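Local atomic coordinates of ZYRO0G01672p (Zygosaccharomyces rouxii, PDB entry 4U8T), a protein that recognises N6-methyladenosine in RNA through its YTH domain, the part described here, and probably acts as an mRNA-binding reader. Residues 57-62 / 90-95; 71-76 / 112-117. All blocks are in the same frame, centred on the assembly; numbering follows the deposited sequence.

Contact 1 (57-62 / 90-95). With nucleotides of chain G.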
loop_
_atom_site.group_PDB
_atom_site.type_symbol
_atom_site.label_atom_id
_atom_site.label_comp_id
_atom_site.label_asym_id
_atom_site.label_seq_id
_atom_site.Cartn_x
_atom_site.Cartn_y
_atom_site.Cartn_z
ATOM N N ARG A 57 -6.532 5.034 11.435
ATOM C CA ARG A 57 -7.450 4.522 10.455
ATOM C C ARG A 57 -7.107 3.080 10.068
ATOM O O ARG A 57 -7.976 2.213 10.023
ATOM C CB ARG A 57 -7.451 5.445 9.236
ATOM C CG ARG A 57 -8.402 5.055 8.147
ATOM C CD ARG A 57 -8.534 6.108 7.091
ATOM N NE ARG A 57 -9.151 7.324 7.594
ATOM C CZ ARG A 57 -8.502 8.450 7.833
ATOM N NH1 ARG A 57 -7.206 8.526 7.610
ATOM N NH2 ARG A 57 -9.151 9.497 8.300
ATOM N N LEU A 58 -5.838 2.827 9.806
ATOM C CA LEU A 58 -5.377 1.510 9.433
ATOM C C LEU A 58 -5.465 0.539 10.593
ATOM O O LEU A 58 -5.795 -0.618 10.422
ATOM C CB LEU A 58 -3.939 1.580 8.921
ATOM C CG LEU A 58 -3.624 2.344 7.635
ATOM C CD1 LEU A 58 -2.143 2.343 7.389
ATOM C CD2 LEU A 58 -4.345 1.764 6.456
ATOM N N SER A 59 -5.158 1.020 11.783
ATOM C CA SER A 59 -5.208 0.190 12.976
ATOM C C SER A 59 -6.626 -0.290 13.199
ATOM O O SER A 59 -6.864 -1.465 13.447
ATOM C CB SER A 59 -4.675 0.962 14.177
ATOM O OG SER A 59 -4.774 0.219 15.357
ATOM N N GLU A 60 -7.573 0.625 13.094
ATOM C CA GLU A 60 -8.967 0.282 13.276
ATOM C C GLU A 60 -9.473 -0.675 12.215
ATOM O O GLU A 60 -10.200 -1.589 12.535
ATOM C CB GLU A 60 -9.808 1.538 13.322
ATOM C CG GLU A 60 -9.639 2.273 14.631
ATOM C CD GLU A 60 -10.325 3.600 14.662
ATOM O OE1 GLU A 60 -11.011 3.930 13.684
ATOM O OE2 GLU A 60 -10.173 4.311 15.673
ATOM N N ALA A 61 -9.087 -0.484 10.958
ATOM C CA ALA A 61 -9.529 -1.383 9.900
ATOM C C ALA A 61 -8.958 -2.780 10.054
ATOM O O ALA A 61 -9.625 -3.757 9.766
ATOM C CB ALA A 61 -9.154 -0.832 8.561
ATOM N N TYR A 62 -7.716 -2.863 10.502
ATOM C CA TYR A 62 -7.039 -4.122 10.725
ATOM C C TYR A 62 -7.659 -4.907 11.875
ATOM O O TYR A 62 -7.829 -6.117 11.777
ATOM C CB TYR A 62 -5.573 -3.870 10.991
ATOM C CG TYR A 62 -4.770 -5.102 11.232
ATOM C CD1 TYR A 62 -4.243 -5.813 10.194
ATOM C CD2 TYR A 62 -4.526 -5.542 12.511
ATOM C CE1 TYR A 62 -3.507 -6.939 10.429
ATOM C CE2 TYR A 62 -3.802 -6.657 12.749
ATOM C CZ TYR A 62 -3.297 -7.357 11.712
ATOM O OH TYR A 62 -2.560 -8.473 11.966
ATOM N N SER A 90 0.606 -7.188 8.403
ATOM C CA SER A 90 0.824 -8.485 9.005
ATOM C C SER A 90 0.886 -8.305 10.505
ATOM O O SER A 90 1.216 -9.210 11.253
ATOM C CB SER A 90 2.084 -9.158 8.473
ATOM O OG SER A 90 3.211 -8.366 8.666
ATOM N N SER A 91 0.593 -7.098 10.939
ATOM C CA SER A 91 0.436 -6.852 12.337
ATOM C C SER A 91 -0.401 -5.613 12.541
ATOM O O SER A 91 -0.632 -4.853 11.621
ATOM C CB SER A 91 1.792 -6.705 13.003
ATOM O OG SER A 91 2.196 -5.355 13.024
ATOM N N ASN A 92 -0.897 -5.437 13.753
ATOM C CA ASN A 92 -1.469 -4.175 14.137
ATOM C C ASN A 92 -0.305 -3.279 14.502
ATOM O O ASN A 92 0.833 -3.690 14.438
ATOM C CB ASN A 92 -2.446 -4.345 15.288
ATOM C CG ASN A 92 -3.504 -3.262 15.330
ATOM O OD1 ASN A 92 -3.261 -2.124 14.959
ATOM N ND2 ASN A 92 -4.677 -3.613 15.806
ATOM N N LEU A 93 -0.586 -2.051 14.883
ATOM C CA LEU A 93 0.456 -1.116 15.247
ATOM C C LEU A 93 1.159 -1.631 16.519
ATOM O O LEU A 93 0.539 -2.232 17.385
ATOM C CB LEU A 93 -0.164 0.278 15.401
ATOM C CG LEU A 93 0.534 1.616 15.182
ATOM C CD1 LEU A 93 1.062 1.745 13.817
ATOM C CD2 LEU A 93 -0.452 2.723 15.391
ATOM N N ARG A 94 2.471 -1.472 16.588
ATOM C CA ARG A 94 3.256 -1.915 17.735
ATOM C C ARG A 94 4.174 -0.798 18.176
ATOM O O ARG A 94 4.224 0.243 17.531
ATOM C CB ARG A 94 4.090 -3.151 17.418
ATOM C CG ARG A 94 3.318 -4.389 17.069
ATOM C CD ARG A 94 4.245 -5.575 17.073
ATOM N NE ARG A 94 3.562 -6.812 16.714
ATOM C CZ ARG A 94 4.184 -7.963 16.465
ATOM N NH1 ARG A 94 5.511 -8.033 16.530
ATOM N NH2 ARG A 94 3.482 -9.045 16.151
ATOM N N GLU A 95 4.857 -0.970 19.303
ATOM C CA GLU A 95 5.767 0.083 19.750
ATOM C C GLU A 95 7.188 -0.445 19.768
ATOM O O GLU A 95 8.136 0.325 19.839
ATOM C CB GLU A 95 5.403 0.643 21.122
ATOM C CG GLU A 95 6.059 2.000 21.306
ATOM C CD GLU A 95 5.830 2.621 22.651
ATOM O OE1 GLU A 95 6.073 1.942 23.663
ATOM O OE2 GLU A 95 5.408 3.794 22.689
ATOM P P G G 3 -2.759 18.425 10.118
ATOM O OP1 G G 3 -1.874 19.546 9.808
ATOM O OP2 G G 3 -4.148 18.378 9.653
ATOM O "O5'" G G 3 -1.984 17.221 9.471
ATOM C "C5'" G G 3 -2.332 15.885 9.746
ATOM C "C4'" G G 3 -1.704 14.959 8.739
ATOM O "O4'" G G 3 -2.407 13.700 8.817
ATOM C "C3'" G G 3 -1.863 15.433 7.300
ATOM O "O3'" G G 3 -0.836 14.869 6.509
ATOM C "C2'" G G 3 -3.170 14.798 6.894
ATOM O "O2'" G G 3 -3.330 14.635 5.511
ATOM C "C1'" G G 3 -3.075 13.453 7.598
ATOM N N9 G G 3 -4.381 12.852 7.865
ATOM C C8 G G 3 -4.741 11.568 7.586
ATOM N N7 G G 3 -5.950 11.281 7.924
ATOM C C5 G G 3 -6.421 12.468 8.467
ATOM C C6 G G 3 -7.675 12.792 9.008
ATOM O O6 G G 3 -8.651 12.079 9.135
ATOM N N1 G G 3 -7.719 14.098 9.437
ATOM C C2 G G 3 -6.696 14.992 9.359
ATOM N N2 G G 3 -6.903 16.220 9.813
ATOM N N3 G G 3 -5.539 14.703 8.865
ATOM C C4 G G 3 -5.462 13.440 8.445
#

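Contact 2 (71-76 / 112-117)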
loop_
_atom_site.group_PDB
_atom_site.type_symbol
_atom_site.label_atom_id
_atom_site.label_comp_id
_atom_site.label_asym_id
_atom_site.label_seq_id
_atom_site.Cartn_x
_atom_site.Cartn_y
_atom_site.Cartn_z
ATOM N N ILE A 71 -5.504 -6.782 4.856
ATOM C CA ILE A 71 -5.520 -5.401 4.384
ATOM C C ILE A 71 -4.378 -5.185 3.410
ATOM O O ILE A 71 -3.219 -5.382 3.736
ATOM C CB ILE A 71 -5.423 -4.380 5.539
ATOM C CG1 ILE A 71 -6.767 -4.254 6.235
ATOM C CG2 ILE A 71 -5.037 -3.020 5.026
ATOM C CD1 ILE A 71 -6.802 -3.216 7.232
ATOM N N TYR A 72 -4.734 -4.806 2.191
ATOM C CA TYR A 72 -3.770 -4.551 1.138
ATOM C C TYR A 72 -3.436 -3.074 1.080
ATOM O O TYR A 72 -4.283 -2.214 1.213
ATOM C CB TYR A 72 -4.307 -5.031 -0.193
ATOM C CG TYR A 72 -4.427 -6.524 -0.259
ATOM C CD1 TYR A 72 -5.554 -7.164 0.214
ATOM C CD2 TYR A 72 -3.415 -7.299 -0.797
ATOM C CE1 TYR A 72 -5.661 -8.519 0.166
ATOM C CE2 TYR A 72 -3.517 -8.635 -0.848
ATOM C CZ TYR A 72 -4.647 -9.255 -0.369
ATOM O OH TYR A 72 -4.761 -10.622 -0.422
ATOM N N LEU A 73 -2.159 -2.809 0.897
ATOM C CA LEU A 73 -1.649 -1.465 0.792
ATOM C C LEU A 73 -1.079 -1.267 -0.599
ATOM O O LEU A 73 -0.203 -1.996 -1.026
ATOM C CB LEU A 73 -0.592 -1.216 1.864
ATOM C CG LEU A 73 -0.952 -1.527 3.318
ATOM C CD1 LEU A 73 0.270 -1.413 4.183
ATOM C CD2 LEU A 73 -2.027 -0.568 3.815
ATOM N N LEU A 74 -1.589 -0.279 -1.307
ATOM C CA LEU A 74 -1.116 0.006 -2.638
ATOM C C LEU A 74 -0.254 1.249 -2.577
ATOM O O LEU A 74 -0.749 2.320 -2.327
ATOM C CB LEU A 74 -2.304 0.168 -3.596
ATOM C CG LEU A 74 -3.447 -0.879 -3.470
ATOM C CD1 LEU A 74 -4.502 -0.685 -4.529
ATOM C CD2 LEU A 74 -3.000 -2.321 -3.504
ATOM N N PHE A 75 1.052 1.084 -2.737
ATOM C CA PHE A 75 2.009 2.162 -2.535
ATOM C C PHE A 75 2.219 3.073 -3.756
ATOM O O PHE A 75 2.281 2.639 -4.885
ATOM C CB PHE A 75 3.349 1.599 -2.121
ATOM C CG PHE A 75 3.453 1.238 -0.682
ATOM C CD1 PHE A 75 2.865 0.100 -0.193
ATOM C CD2 PHE A 75 4.193 2.015 0.180
ATOM C CE1 PHE A 75 2.993 -0.233 1.113
ATOM C CE2 PHE A 75 4.304 1.690 1.490
ATOM C CZ PHE A 75 3.710 0.564 1.960
ATOM N N SER A 76 2.375 4.353 -3.490
ATOM C CA SER A 76 2.593 5.339 -4.520
ATOM C C SER A 76 3.402 6.490 -3.978
ATOM O O SER A 76 3.023 7.091 -2.989
ATOM C CB SER A 76 1.256 5.843 -5.028
ATOM O OG SER A 76 1.402 7.022 -5.762
ATOM N N PHE A 112 3.780 -0.691 11.918
ATOM C CA PHE A 112 3.242 -2.032 11.929
ATOM C C PHE A 112 3.966 -2.885 10.912
ATOM O O PHE A 112 4.564 -2.368 10.005
ATOM C CB PHE A 112 1.743 -2.013 11.640
ATOM C CG PHE A 112 1.352 -1.173 10.459
ATOM C CD1 PHE A 112 1.399 -1.695 9.183
ATOM C CD2 PHE A 112 0.918 0.128 10.628
ATOM C CE1 PHE A 112 1.042 -0.947 8.116
ATOM C CE2 PHE A 112 0.558 0.887 9.557
ATOM C CZ PHE A 112 0.616 0.346 8.300
ATOM N N LYS A 113 3.888 -4.194 11.061
ATOM C CA LYS A 113 4.559 -5.096 10.147
ATOM C C LYS A 113 3.816 -5.196 8.855
ATOM O O LYS A 113 2.594 -5.212 8.825
ATOM C CB LYS A 113 4.717 -6.490 10.762
ATOM C CG LYS A 113 5.694 -6.521 11.901
ATOM C CD LYS A 113 5.838 -7.874 12.511
ATOM C CE LYS A 113 6.989 -7.839 13.508
ATOM N NZ LYS A 113 7.255 -9.121 14.217
ATOM N N VAL A 114 4.578 -5.281 7.777
ATOM C CA VAL A 114 4.020 -5.470 6.445
ATOM C C VAL A 114 4.733 -6.600 5.737
ATOM O O VAL A 114 5.876 -6.896 6.011
ATOM C CB VAL A 114 4.112 -4.186 5.561
ATOM C CG1 VAL A 114 3.216 -3.105 6.075
ATOM C CG2 VAL A 114 5.517 -3.696 5.455
ATOM N N ARG A 115 4.015 -7.290 4.882
ATOM C CA ARG A 115 4.596 -8.313 4.039
ATOM C C ARG A 115 4.478 -7.917 2.566
ATOM O O ARG A 115 3.388 -7.744 2.055
ATOM C CB ARG A 115 3.962 -9.652 4.400
ATOM C CG ARG A 115 4.812 -10.345 5.456
ATOM C CD ARG A 115 4.110 -11.363 6.340
ATOM N NE ARG A 115 3.165 -12.220 5.637
ATOM C CZ ARG A 115 2.276 -12.993 6.254
ATOM N NH1 ARG A 115 1.430 -13.729 5.540
ATOM N NH2 ARG A 115 2.255 -13.051 7.584
ATOM N N TRP A 116 5.598 -7.644 1.913
ATOM C CA TRP A 116 5.551 -7.240 0.508
ATOM C C TRP A 116 5.245 -8.381 -0.478
ATOM O O TRP A 116 5.750 -9.479 -0.366
ATOM C CB TRP A 116 6.855 -6.508 0.157
ATOM C CG TRP A 116 6.827 -5.091 0.634
ATOM C CD1 TRP A 116 7.061 -4.654 1.896
ATOM C CD2 TRP A 116 6.519 -3.933 -0.136
ATOM N NE1 TRP A 116 6.926 -3.308 1.964
ATOM C CE2 TRP A 116 6.584 -2.836 0.728
ATOM C CE3 TRP A 116 6.196 -3.714 -1.470
ATOM C CZ2 TRP A 116 6.336 -1.545 0.300
ATOM C CZ3 TRP A 116 5.957 -2.426 -1.888
ATOM C CH2 TRP A 116 6.024 -1.365 -1.010
ATOM N N ILE A 117 4.364 -8.082 -1.427
ATOM C CA ILE A 117 3.832 -9.027 -2.409
ATOM C C ILE A 117 4.245 -8.714 -3.840
ATOM O O ILE A 117 4.604 -9.592 -4.618
ATOM C CB ILE A 117 2.303 -9.006 -2.427
ATOM C CG1 ILE A 117 1.685 -9.533 -1.171
ATOM C CG2 ILE A 117 1.758 -9.810 -3.564
ATOM C CD1 ILE A 117 0.223 -9.464 -1.331
#

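Contact 1 (57-62 / 90-95)
Tyr-62 lays one face of its ring over the carbonyl of Ser-91, with the backbone of Asn-92 close to its flank, which ties the helix holding residues 57-62 to the corner of segment 90-95. Ser-91 O sits over the ring centre, 3.6 Å above the plane of Tyr-62. At the tip of the side chain, Tyr-62 OH comes within 3.4 Å of Ser-91 CA, while Tyr-62 CD2 is 3.7 Å from Asn-92 CB. CG of Tyr-62 stands anti to the backbone N (chi1 -180°), which carries the long, flat group out from the helix over the chain. The ring and the Asn-92 amide cross obliquely, their planes 65° apart.

One turn earlier, Ser-59 OG donates to Asn-92 OD1 at 2.8 Å. The hydroxyl lies in the carbonyl plane on a lone pair, at a C=O...donor angle of 129°. That oxygen has a second donor, for Leu-93 N reaches Asn-92 OD1 at 2.7 Å, so two bonds hold the amide and limit its rotation; serine's short hydroxyl suits the donor's part, and asparagine's carbonyl oxygen can accept both bonds.

Further out, Ser-91 OG bonds to Asn-92 O and to the backbone of Lys-113, fixing the corner against the next strand. Leu-58 packs on Phe-29, Ile-31 and Phe-112. An alanine in place of Tyr-62 would probably open a gap over the Ser-91 carbonyl and leave Ser-59 to Asn-92 as the main tie between helix and corner.

The same helix also serves the RNA: Arg-57, whose NH1 also bonds Thr-146, donates from NH1 to N7 (3.0 Å) and from NH2 to O6 (2.8 Å) of G3 of chain G. Two donors of one guanidinium, matched to N7 and O6, are consistent with reading guanine's Hoogsteen edge, since adenine carries an amino group instead of O6.

Contact 2 (71-76 / 112-117)
Leu-73 pushes its CD1 methyl into a hollow between Val-114 and Phe-112, lying 3.9 Å from Val-114 CG1 and 4.0 Å from Phe-112 CE1. It meets the valine crosswise but the phenylalanine tip to tip, at the edge of the aromatic ring. CG of Phe-112 is placed between the backbone N and the carbonyl carbon (chi1 48°), and the ring reaches from there toward the leucine. A branched leucine suits the spot because one methyl can fill a notch bounded by two neighbours.

Two residues along, the bump comes from the other strand. Trp-116 sets the far rim of its six-membered ring over a face of Phe-75, with CZ2 above the ring centre and CH2 3.6 Å from Phe-75 CD1. The planes are inclined by 38°, so the indole leans on the phenyl ring. Ser-42 OG bonds Trp-116 NE1, while Trp-48 meets Phe-75 edge-to-face.

Ile-117 CD1 abuts the edge of the Tyr-72 ring, 3.9 Å from its CE2, and Phe-28 packs near-parallel to that tyrosine.

Segments 71-76 and 112-117 cross at -70°. Strand 82-94 runs between their strands in the sheet and carries backbone bonds to both, so the two segments meet only through side chains, as expected in the strongly twisted, barrel-like sheet of the YTH domain, a member of the PUA clan.

In the fold
Contact 1 lies at the surface, where helix 52-63 meets the end of strand 82-94, and contact 2 is buried near the centre of the chain. Both reach one sheet, in which strand 82-94 runs between strands 71-77 and 111-123. They also touch: Ser-90 N probably bonds to Lys-113 O, and Ile-71 packs against Tyr-62. Their chemistry follows their place. At the surface, hydroxyl and amide groups join one aromatic ring, and the Arg-57 guanidinium of the same helix reaches the RNA, whereas inside, contact 2 relies on methyls and rings that fit together by shape.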